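Local coordinates for glycoside hydrolase YxiA (Bacillus licheniformis, PDB 3LV4), which probably hydrolyses alpha-1,5-linked L-arabinan, as a calcium-binding family 43 glycoside hydrolase similar to arabinan endo-1,5-alpha-L-arabinosidases, at residues 16-21 and 293-298; 23-28 and 38-43; 328-333 and 408-413. All coordinates share one frame; numbering follows the deposited sequence.

Interaction 1 of 3, residues 16-21 and 293-298; sequences PSIIKA and SAFYDE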
loop_
_atom_site.group_PDB
_atom_site.type_symbol
_atom_site.label_atom_id
_atom_site.label_comp_id
_atom_site.label_asym_id
_atom_site.label_seq_id
_atom_site.Cartn_x
_atom_site.Cartn_y
_atom_site.Cartn_z
ATOM N N PRO A 16 7.098 -3.760 -1.594
ATOM C CA PRO A 16 6.853 -5.177 -1.294
ATOM C C PRO A 16 5.447 -5.651 -1.679
ATOM O O PRO A 16 4.444 -5.009 -1.327
ATOM C CB PRO A 16 7.017 -5.236 0.229
ATOM C CG PRO A 16 6.608 -3.855 0.671
ATOM C CD PRO A 16 7.215 -2.950 -0.370
ATOM N N SER A 17 5.385 -6.776 -2.385
ATOM C CA SER A 17 4.112 -7.405 -2.736
ATOM C C SER A 17 4.015 -8.774 -2.057
ATOM O O SER A 17 4.774 -9.700 -2.367
ATOM C CB SER A 17 3.965 -7.527 -4.259
ATOM O OG SER A 17 2.598 -7.631 -4.640
ATOM N N ILE A 18 3.077 -8.886 -1.122
ATOM C CA ILE A 18 2.962 -10.052 -0.247
ATOM C C ILE A 18 2.308 -11.255 -0.923
ATOM O O ILE A 18 1.371 -11.116 -1.716
ATOM C CB ILE A 18 2.165 -9.686 1.045
ATOM C CG1 ILE A 18 2.260 -10.792 2.102
ATOM C CG2 ILE A 18 0.699 -9.374 0.721
ATOM C CD1 ILE A 18 3.554 -10.785 2.881
ATOM N N ILE A 19 2.810 -12.443 -0.611
ATOM C CA ILE A 19 2.152 -13.676 -1.036
ATOM C C ILE A 19 2.504 -14.764 -0.033
ATOM O O ILE A 19 3.648 -14.852 0.420
ATOM C CB ILE A 19 2.551 -14.103 -2.480
ATOM C CG1 ILE A 19 1.932 -15.470 -2.829
ATOM C CG2 ILE A 19 4.088 -14.117 -2.656
ATOM C CD1 ILE A 19 2.154 -15.918 -4.282
ATOM N N LYS A 20 1.518 -15.569 0.344
ATOM C CA LYS A 20 1.782 -16.656 1.266
ATOM C C LYS A 20 1.732 -17.987 0.537
ATOM O O LYS A 20 0.788 -18.259 -0.204
ATOM C CB LYS A 20 0.795 -16.651 2.435
ATOM C CG LYS A 20 1.081 -17.760 3.435
ATOM C CD LYS A 20 0.695 -17.368 4.831
ATOM C CE LYS A 20 -0.687 -17.805 5.190
ATOM N NZ LYS A 20 -0.679 -18.404 6.565
ATOM N N ALA A 21 2.759 -18.805 0.734
ATOM C CA ALA A 21 2.773 -20.146 0.162
ATOM C C ALA A 21 3.468 -21.091 1.116
ATOM O O ALA A 21 4.441 -20.717 1.756
ATOM C CB ALA A 21 3.487 -20.141 -1.182
ATOM N N SER A 293 1.307 -3.593 -0.005
ATOM C CA SER A 293 0.383 -4.660 -0.333
ATOM C C SER A 293 -0.413 -4.907 0.944
ATOM O O SER A 293 -0.248 -4.193 1.945
ATOM C CB SER A 293 1.106 -5.928 -0.828
ATOM O OG SER A 293 2.198 -6.291 -0.000
ATOM N N ALA A 294 -1.294 -5.890 0.915
ATOM C CA ALA A 294 -2.140 -6.150 2.071
ATOM C C ALA A 294 -2.601 -7.594 2.019
ATOM O O ALA A 294 -2.690 -8.189 0.942
ATOM C CB ALA A 294 -3.321 -5.190 2.095
ATOM N N PHE A 295 -2.872 -8.160 3.187
ATOM C CA PHE A 295 -3.156 -9.579 3.301
ATOM C C PHE A 295 -4.296 -9.762 4.274
ATOM O O PHE A 295 -4.296 -9.165 5.355
ATOM C CB PHE A 295 -1.908 -10.305 3.826
ATOM C CG PHE A 295 -2.048 -11.791 3.890
ATOM C CD1 PHE A 295 -1.821 -12.569 2.753
ATOM C CD2 PHE A 295 -2.369 -12.422 5.083
ATOM C CE1 PHE A 295 -1.930 -13.941 2.801
ATOM C CE2 PHE A 295 -2.485 -13.804 5.137
ATOM C CZ PHE A 295 -2.265 -14.564 3.994
ATOM N N TYR A 296 -5.274 -10.571 3.878
ATOM C CA TYR A 296 -6.338 -11.000 4.776
ATOM C C TYR A 296 -6.163 -12.487 5.113
ATOM O O TYR A 296 -6.070 -13.330 4.218
ATOM C CB TYR A 296 -7.722 -10.740 4.164
ATOM C CG TYR A 296 -8.829 -11.376 4.972
ATOM C CD1 TYR A 296 -9.267 -10.800 6.151
ATOM C CD2 TYR A 296 -9.417 -12.572 4.564
ATOM C CE1 TYR A 296 -10.264 -11.392 6.908
ATOM C CE2 TYR A 296 -10.416 -13.165 5.309
ATOM C CZ TYR A 296 -10.832 -12.573 6.484
ATOM O OH TYR A 296 -11.823 -13.168 7.237
ATOM N N ASP A 297 -6.100 -12.799 6.405
ATOM C CA ASP A 297 -5.878 -14.174 6.861
ATOM C C ASP A 297 -7.219 -14.824 7.212
ATOM O O ASP A 297 -7.827 -14.479 8.220
ATOM C CB ASP A 297 -4.943 -14.165 8.077
ATOM C CG ASP A 297 -4.558 -15.561 8.547
ATOM O OD1 ASP A 297 -5.337 -16.508 8.345
ATOM O OD2 ASP A 297 -3.469 -15.707 9.138
ATOM N N GLU A 298 -7.672 -15.756 6.372
ATOM C CA GLU A 298 -8.975 -16.399 6.539
ATOM C C GLU A 298 -9.084 -17.116 7.874
ATOM O O GLU A 298 -10.147 -17.150 8.480
ATOM C CB GLU A 298 -9.224 -17.417 5.421
ATOM C CG GLU A 298 -9.446 -16.830 4.042
ATOM C CD GLU A 298 -9.810 -17.899 3.020
ATOM O OE1 GLU A 298 -9.100 -18.930 2.956
ATOM O OE2 GLU A 298 -10.807 -17.713 2.285
#
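Ser293 turns its hydroxyl toward the backbone of Pro16 and Ile18 and bridges the two. As donor, OG reaches Pro16 O at 2.9 Å, coming from above the carbonyl plane. As acceptor, the same OG takes the backbone N-H of Ile18 at 3.0 Å, a bent bond with an N-H...O angle of 140°. The chi1 of 47° tucks OG between the backbone N and the carbonyl carbon of Ser293, which turns it inward to the neighbouring strand. An alanine here would probably leave Pro16 O and Ile18 N without this shared partner and so weaken the link between the two strands.

Strands 17-21 and 285-296 run in nearly the same direction, but they belong to different four-stranded antiparallel sheets, two blades of the five-bladed beta-propeller characteristic of family 43. The contact therefore joins the first blade to the last, close to Asp15, the predicted proton acceptor. Ser17 turns away from Ser293, and its OG is hydrogen-bonded to Asp80 OD1.

Further along, the Ile18 side chain faces the other strand with its CG2 branch, which lies 3.6 Å from Ala294 O and 4.2 Å from Phe295 CB. Phe295 has CG anti to its backbone N (chi1 -176°), which carries the ring out toward Lys20. The Lys20 chain crosses that side chain at about a right angle, with CE 3.8 Å from Phe295 CZ and CB also near the ring's far end. Tyr25 meets the same phenyl ring edge-to-face.

Interaction 2 of 3, residues 23-28 and 38-43; sequences GTYYVF and TDLMNW. With ACT (acetate ion), chain F.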
loop_
_atom_site.group_PDB
_atom_site.type_symbol
_atom_site.label_atom_id
_atom_site.label_comp_id
_atom_site.label_asym_id
_atom_site.label_seq_id
_atom_site.Cartn_x
_atom_site.Cartn_y
_atom_site.Cartn_z
ATOM N N GLY A 23 2.852 -22.035 3.945
ATOM C CA GLY A 23 2.891 -21.530 5.309
ATOM C C GLY A 23 3.936 -20.449 5.577
ATOM O O GLY A 23 4.197 -20.096 6.731
ATOM N N THR A 24 4.530 -19.919 4.512
ATOM C CA THR A 24 5.571 -18.905 4.630
ATOM C C THR A 24 5.145 -17.655 3.873
ATOM O O THR A 24 4.585 -17.757 2.784
ATOM C CB THR A 24 6.903 -19.419 4.045
ATOM O OG1 THR A 24 7.364 -20.535 4.815
ATOM C CG2 THR A 24 7.964 -18.323 4.047
ATOM N N TYR A 25 5.392 -16.486 4.455
ATOM C CA TYR A 25 5.077 -15.224 3.788
ATOM C C TYR A 25 6.278 -14.775 2.973
ATOM O O TYR A 25 7.408 -14.798 3.460
ATOM C CB TYR A 25 4.745 -14.131 4.805
ATOM C CG TYR A 25 3.509 -14.402 5.631
ATOM C CD1 TYR A 25 2.242 -14.102 5.139
ATOM C CD2 TYR A 25 3.607 -14.942 6.908
ATOM C CE1 TYR A 25 1.107 -14.347 5.889
ATOM C CE2 TYR A 25 2.482 -15.190 7.666
ATOM C CZ TYR A 25 1.234 -14.888 7.152
ATOM O OH TYR A 25 0.106 -15.131 7.897
ATOM N N TYR A 26 6.022 -14.363 1.734
ATOM C CA TYR A 26 7.049 -13.794 0.877
ATOM C C TYR A 26 6.684 -12.373 0.501
ATOM O O TYR A 26 5.505 -12.056 0.343
ATOM C CB TYR A 26 7.182 -14.630 -0.402
ATOM C CG TYR A 26 7.796 -15.981 -0.161
ATOM C CD1 TYR A 26 7.012 -17.065 0.217
ATOM C CD2 TYR A 26 9.166 -16.174 -0.312
ATOM C CE1 TYR A 26 7.581 -18.310 0.443
ATOM C CE2 TYR A 26 9.743 -17.407 -0.087
ATOM C CZ TYR A 26 8.951 -18.473 0.288
ATOM O OH TYR A 26 9.535 -19.702 0.510
ATOM N N VAL A 27 7.690 -11.511 0.374
ATOM C CA VAL A 27 7.494 -10.233 -0.295
ATOM C C VAL A 27 8.404 -10.137 -1.510
ATOM O O VAL A 27 9.594 -10.480 -1.444
ATOM C CB VAL A 27 7.699 -9.003 0.634
ATOM C CG1 VAL A 27 6.511 -8.852 1.591
ATOM C CG2 VAL A 27 9.036 -9.090 1.383
ATOM N N PHE A 28 7.831 -9.695 -2.624
ATOM C CA PHE A 28 8.603 -9.460 -3.844
ATOM C C PHE A 28 8.541 -7.983 -4.157
ATOM O O PHE A 28 7.457 -7.390 -4.171
ATOM C CB PHE A 28 8.042 -10.274 -5.018
ATOM C CG PHE A 28 8.239 -11.761 -4.866
ATOM C CD1 PHE A 28 7.306 -12.531 -4.187
ATOM C CD2 PHE A 28 9.369 -12.381 -5.393
ATOM C CE1 PHE A 28 7.490 -13.900 -4.039
ATOM C CE2 PHE A 28 9.562 -13.756 -5.260
ATOM C CZ PHE A 28 8.625 -14.516 -4.575
ATOM N N THR A 38 7.948 -16.422 8.614
ATOM C CA THR A 38 6.769 -17.176 9.014
ATOM C C THR A 38 5.894 -16.388 9.985
ATOM O O THR A 38 4.762 -16.788 10.262
ATOM C CB THR A 38 7.133 -18.513 9.670
ATOM O OG1 THR A 38 8.034 -18.276 10.756
ATOM C CG2 THR A 38 7.773 -19.460 8.658
ATOM N N ASP A 39 6.410 -15.275 10.506
ATOM C CA ASP A 39 5.692 -14.545 11.552
ATOM C C ASP A 39 5.409 -13.076 11.236
ATOM O O ASP A 39 4.822 -12.378 12.055
ATOM C CB ASP A 39 6.427 -14.660 12.894
ATOM C CG ASP A 39 7.825 -14.062 12.853
ATOM O OD1 ASP A 39 8.211 -13.485 11.813
ATOM O OD2 ASP A 39 8.545 -14.173 13.866
ATOM N N LEU A 40 5.829 -12.618 10.058
ATOM C CA LEU A 40 5.680 -11.216 9.654
ATOM C C LEU A 40 6.517 -10.261 10.510
ATOM O O LEU A 40 6.325 -9.044 10.458
ATOM C CB LEU A 40 4.203 -10.783 9.668
ATOM C CG LEU A 40 3.288 -11.475 8.651
ATOM C CD1 LEU A 40 1.839 -11.013 8.822
ATOM C CD2 LEU A 40 3.754 -11.250 7.210
HETATM N N MSE A 41 7.448 -10.810 11.287
HETATM C CA MSE A 41 8.292 -9.999 12.159
HETATM C C MSE A 41 9.765 -10.266 11.914
HETATM O O MSE A 41 10.582 -9.349 11.917
HETATM C CB MSE A 41 7.966 -10.277 13.627
HETATM C CG MSE A 41 6.522 -10.010 13.984
HETATM SE SE MSE A 41 6.097 -10.818 15.698
HETATM C CE MSE A 41 7.313 -9.780 16.822
ATOM N N ASN A 42 10.106 -11.534 11.722
ATOM C CA ASN A 42 11.489 -11.899 11.469
ATOM C C ASN A 42 11.691 -12.327 10.034
ATOM O O ASN A 42 11.436 -13.477 9.667
ATOM C CB ASN A 42 11.944 -12.964 12.457
ATOM C CG ASN A 42 11.937 -12.446 13.878
ATOM O OD1 ASN A 42 12.895 -11.807 14.325
ATOM N ND2 ASN A 42 10.838 -12.683 14.590
ATOM N N TRP A 43 12.135 -11.377 9.219
ATOM C CA TRP A 43 12.314 -11.613 7.791
ATOM C C TRP A 43 13.730 -12.056 7.471
ATOM O O TRP A 43 14.686 -11.667 8.149
ATOM C CB TRP A 43 11.982 -10.353 6.985
ATOM C CG TRP A 43 10.546 -9.924 7.099
ATOM C CD1 TRP A 43 10.013 -9.099 8.045
ATOM C CD2 TRP A 43 9.459 -10.298 6.233
ATOM N NE1 TRP A 43 8.664 -8.935 7.823
ATOM C CE2 TRP A 43 8.301 -9.660 6.718
ATOM C CE3 TRP A 43 9.358 -11.111 5.098
ATOM C CZ2 TRP A 43 7.051 -9.812 6.114
ATOM C CZ3 TRP A 43 8.114 -11.255 4.490
ATOM C CH2 TRP A 43 6.975 -10.611 5.004
HETATM C C ACT F . 0.968 -15.069 11.340
HETATM O O ACT F . 0.341 -15.713 10.468
HETATM O OXT ACT F . 1.057 -13.832 11.168
HETATM C CH3 ACT F . 1.585 -15.749 12.518
HETATM O O HOH W 1 3.264 -18.669 9.078
#
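Tyr25 reaches from its strand toward the loop 38-43, and Leu40 and Trp43 meet it there. At the root of the side chain, Tyr25 CB lies 4.2 Å from Trp43 CH2 and a little nearer to Leu40 CD2. CG is anti to the carbonyl carbon (chi1 -64°), and this lays one face of the ring against Leu40. Leu40 CD2 approaches Tyr25 CG to 3.5 Å and sits over that face, off-centre toward the rim, in a CH-pi contact 3.8 Å from the ring centroid. Farther out, CE2 has Thr38 O at the ring's edge, in its plane. At the tip, the Tyr25 hydroxyl donates to O of a bound acetate at 2.6 Å. That ion probably comes from the crystallisation liquor, and its other oxygen lies near Leu40 CD1.

Strand 24-29 is the second strand of the propeller's first blade, and the loop 38-43 connects strand 33-37 to the edge strand 44-47, its Leu40 and Trp43 packing on strand 24-29. Asp39 shapes this connection: its OD1 accepts from the backbone N of Met41, a selenomethionine here, in an Asx turn, and also from Asn42 N, which extends it to an Asx motif, while OD2 takes Asn42 ND2 on its syn lone pair.

Deeper in, the Trp43 indole meets Val27, its CH2 packing 3.9 Å from Val27 CG1. At the outer end, a water donates to Gly23 O at 2.9 Å and to Thr38 O at 2.7 Å, tying the strand's start to the loop.

Interaction 3 of 3, residues 328-333 and 408-413; sequences NKQGWP and TYDGVF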
loop_
_atom_site.group_PDB
_atom_site.type_symbol
_atom_site.label_atom_id
_atom_site.label_comp_id
_atom_site.label_asym_id
_atom_site.label_seq_id
_atom_site.Cartn_x
_atom_site.Cartn_y
_atom_site.Cartn_z
ATOM N N ASN A 328 -13.072 -0.098 11.128
ATOM C CA ASN A 328 -13.919 0.779 11.931
ATOM C C ASN A 328 -15.392 0.510 11.664
ATOM O O ASN A 328 -15.730 -0.277 10.773
ATOM C CB ASN A 328 -13.532 2.261 11.787
ATOM C CG ASN A 328 -14.058 2.917 10.515
ATOM O OD1 ASN A 328 -14.808 2.323 9.731
ATOM N ND2 ASN A 328 -13.665 4.182 10.318
ATOM N N LYS A 329 -16.261 1.152 12.439
ATOM C CA LYS A 329 -17.687 0.847 12.401
ATOM C C LYS A 329 -18.324 1.122 11.040
ATOM O O LYS A 329 -19.341 0.530 10.708
ATOM C CB LYS A 329 -18.441 1.585 13.516
ATOM C CG LYS A 329 -18.491 3.086 13.353
ATOM C CD LYS A 329 -19.395 3.727 14.410
ATOM C CE LYS A 329 -20.835 3.287 14.245
ATOM N NZ LYS A 329 -21.724 3.923 15.266
ATOM N N GLN A 330 -17.712 2.004 10.253
ATOM C CA GLN A 330 -18.234 2.381 8.931
ATOM C C GLN A 330 -17.694 1.510 7.796
ATOM O O GLN A 330 -18.008 1.740 6.624
ATOM C CB GLN A 330 -17.882 3.842 8.633
ATOM C CG GLN A 330 -17.933 4.750 9.852
ATOM C CD GLN A 330 -19.336 4.991 10.306
ATOM O OE1 GLN A 330 -20.285 4.722 9.569
ATOM N NE2 GLN A 330 -19.489 5.500 11.525
ATOM N N GLY A 331 -16.860 0.529 8.121
ATOM C CA GLY A 331 -16.300 -0.315 7.082
ATOM C C GLY A 331 -15.107 0.281 6.346
ATOM O O GLY A 331 -14.865 -0.037 5.174
ATOM N N TRP A 332 -14.371 1.159 7.024
ATOM C CA TRP A 332 -13.095 1.663 6.523
ATOM C C TRP A 332 -11.947 1.104 7.372
ATOM O O TRP A 332 -12.046 1.044 8.603
ATOM C CB TRP A 332 -13.075 3.200 6.528
ATOM C CG TRP A 332 -13.974 3.777 5.491
ATOM C CD1 TRP A 332 -15.247 4.250 5.671
ATOM C CD2 TRP A 332 -13.696 3.903 4.091
ATOM N NE1 TRP A 332 -15.763 4.687 4.469
ATOM C CE2 TRP A 332 -14.833 4.477 3.486
ATOM C CE3 TRP A 332 -12.591 3.597 3.294
ATOM C CZ2 TRP A 332 -14.897 4.748 2.117
ATOM C CZ3 TRP A 332 -12.655 3.867 1.927
ATOM C CH2 TRP A 332 -13.800 4.439 1.356
ATOM N N PRO A 333 -10.860 0.678 6.719
ATOM C CA PRO A 333 -9.754 0.095 7.484
ATOM C C PRO A 333 -8.897 1.182 8.116
ATOM O O PRO A 333 -8.671 2.218 7.490
ATOM C CB PRO A 333 -8.951 -0.664 6.417
ATOM C CG PRO A 333 -9.224 0.083 5.138
ATOM C CD PRO A 333 -10.620 0.658 5.265
ATOM N N THR A 408 -15.597 14.278 12.963
ATOM C CA THR A 408 -15.884 13.094 13.762
ATOM C C THR A 408 -15.048 11.936 13.243
ATOM O O THR A 408 -14.994 11.697 12.040
ATOM C CB THR A 408 -17.371 12.706 13.689
ATOM O OG1 THR A 408 -18.169 13.776 14.212
ATOM C CG2 THR A 408 -17.629 11.445 14.507
ATOM N N TYR A 409 -14.389 11.231 14.157
ATOM C CA TYR A 409 -13.480 10.156 13.798
ATOM C C TYR A 409 -13.961 8.857 14.402
ATOM O O TYR A 409 -14.302 8.805 15.586
ATOM C CB TYR A 409 -12.077 10.446 14.333
ATOM C CG TYR A 409 -11.416 11.647 13.714
ATOM C CD1 TYR A 409 -11.694 12.934 14.174
ATOM C CD2 TYR A 409 -10.515 11.503 12.667
ATOM C CE1 TYR A 409 -11.086 14.049 13.606
ATOM C CE2 TYR A 409 -9.903 12.608 12.092
ATOM C CZ TYR A 409 -10.194 13.874 12.566
ATOM O OH TYR A 409 -9.585 14.968 12.002
ATOM N N ASP A 410 -13.979 7.808 13.586
ATOM C CA ASP A 410 -14.386 6.484 14.032
ATOM C C ASP A 410 -13.201 5.555 13.916
ATOM O O ASP A 410 -12.570 5.477 12.860
ATOM C CB ASP A 410 -15.531 5.968 13.158
ATOM C CG ASP A 410 -16.832 6.698 13.430
ATOM O OD1 ASP A 410 -17.437 6.434 14.486
ATOM O OD2 ASP A 410 -17.242 7.540 12.603
ATOM N N GLY A 411 -12.889 4.842 14.989
ATOM C CA GLY A 411 -11.716 3.993 14.964
ATOM C C GLY A 411 -11.765 2.845 15.938
ATOM O O GLY A 411 -12.837 2.467 16.434
ATOM N N VAL A 412 -10.585 2.289 16.205
ATOM C CA VAL A 412 -10.458 1.069 16.985
ATOM C C VAL A 412 -9.304 1.199 17.978
ATOM O O VAL A 412 -8.253 1.763 17.637
ATOM C CB VAL A 412 -10.218 -0.152 16.054
ATOM C CG1 VAL A 412 -10.202 -1.442 16.862
ATOM C CG2 VAL A 412 -11.308 -0.233 14.982
ATOM N N PHE A 413 -9.514 0.707 19.204
ATOM C CA PHE A 413 -8.467 0.609 20.232
ATOM C C PHE A 413 -7.716 -0.720 20.102
ATOM O O PHE A 413 -8.320 -1.761 19.822
ATOM C CB PHE A 413 -9.080 0.628 21.643
ATOM C CG PHE A 413 -9.550 1.983 22.128
ATOM C CD1 PHE A 413 -8.643 2.965 22.494
ATOM C CD2 PHE A 413 -10.909 2.236 22.296
ATOM C CE1 PHE A 413 -9.080 4.199 22.978
ATOM C CE2 PHE A 413 -11.357 3.464 22.781
ATOM C CZ PHE A 413 -10.444 4.446 23.124
HETATM O O HOH W 2 -15.258 2.562 14.766
#
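Asn328 reaches strand 407-418 through its amide: ND2 donates to Asp410 O at 3.1 Å, from above the carbonyl plane, and the N-H...O angle is 154°. The other end of this amide serves its own turn, a type I beta turn from Asn328 to Gly331. There OD1 accepts the backbone N-H of Trp332 at 3.0 Å and, weakly, that of Gln330. With chi1 at 79°, CG lies between the backbone N and the carbonyl carbon, which sets OD1 over the turn's N-H groups while ND2 faces Asp410.

The Asp410 carboxylate meets two neighbours. Its OD2 receives a weak bond from Gln330 NE2 at 3.2 Å, whereas OD1 rests against the Lys329 chain, 3.3 Å from CD. A water accepts from Lys329 N and donates to Gly411 O, both at 2.9 Å. Val412 CG2 packs against Asn328 CA.

The turn belongs to the propeller's last blade and the strand to the C-terminal lipocalin-like domain, so these bonds cross between domains. Lys329 NZ stays 5.0 Å from Asp410 OD1, and their opposite charges would probably attract without forming a bridge; the polar link runs instead through the neutral amides of Asn328 and Gln330, meeting a backbone carbonyl and, weakly, the Asp410 carboxylate, with a water alongside.

In the fold
Interactions 1 and 2 share the first propeller blade: strands 17-21 and 24-29 are adjacent, and Ile19 O lies 2.8 Å from Tyr26 N in a probable hydrogen bond. Their centres are about 9 Å apart, and Lys20 packs on Tyr25 between them. Interaction 1 lies nearer the predicted catalytic centre, with the side chain of Pro16 about 4 Å from that of Asp15 and the side chain of Ser17 about 4 Å from a bound calcium ion. In interaction 2 the side chain of Val27 is about 9 Å from that of Asp15. Interaction 3 stands apart, its centre about 22 Å from that of interaction 1 and about 28 Å from that of interaction 2; even the nearest atoms of interactions 1 and 3 are about 8 Å apart.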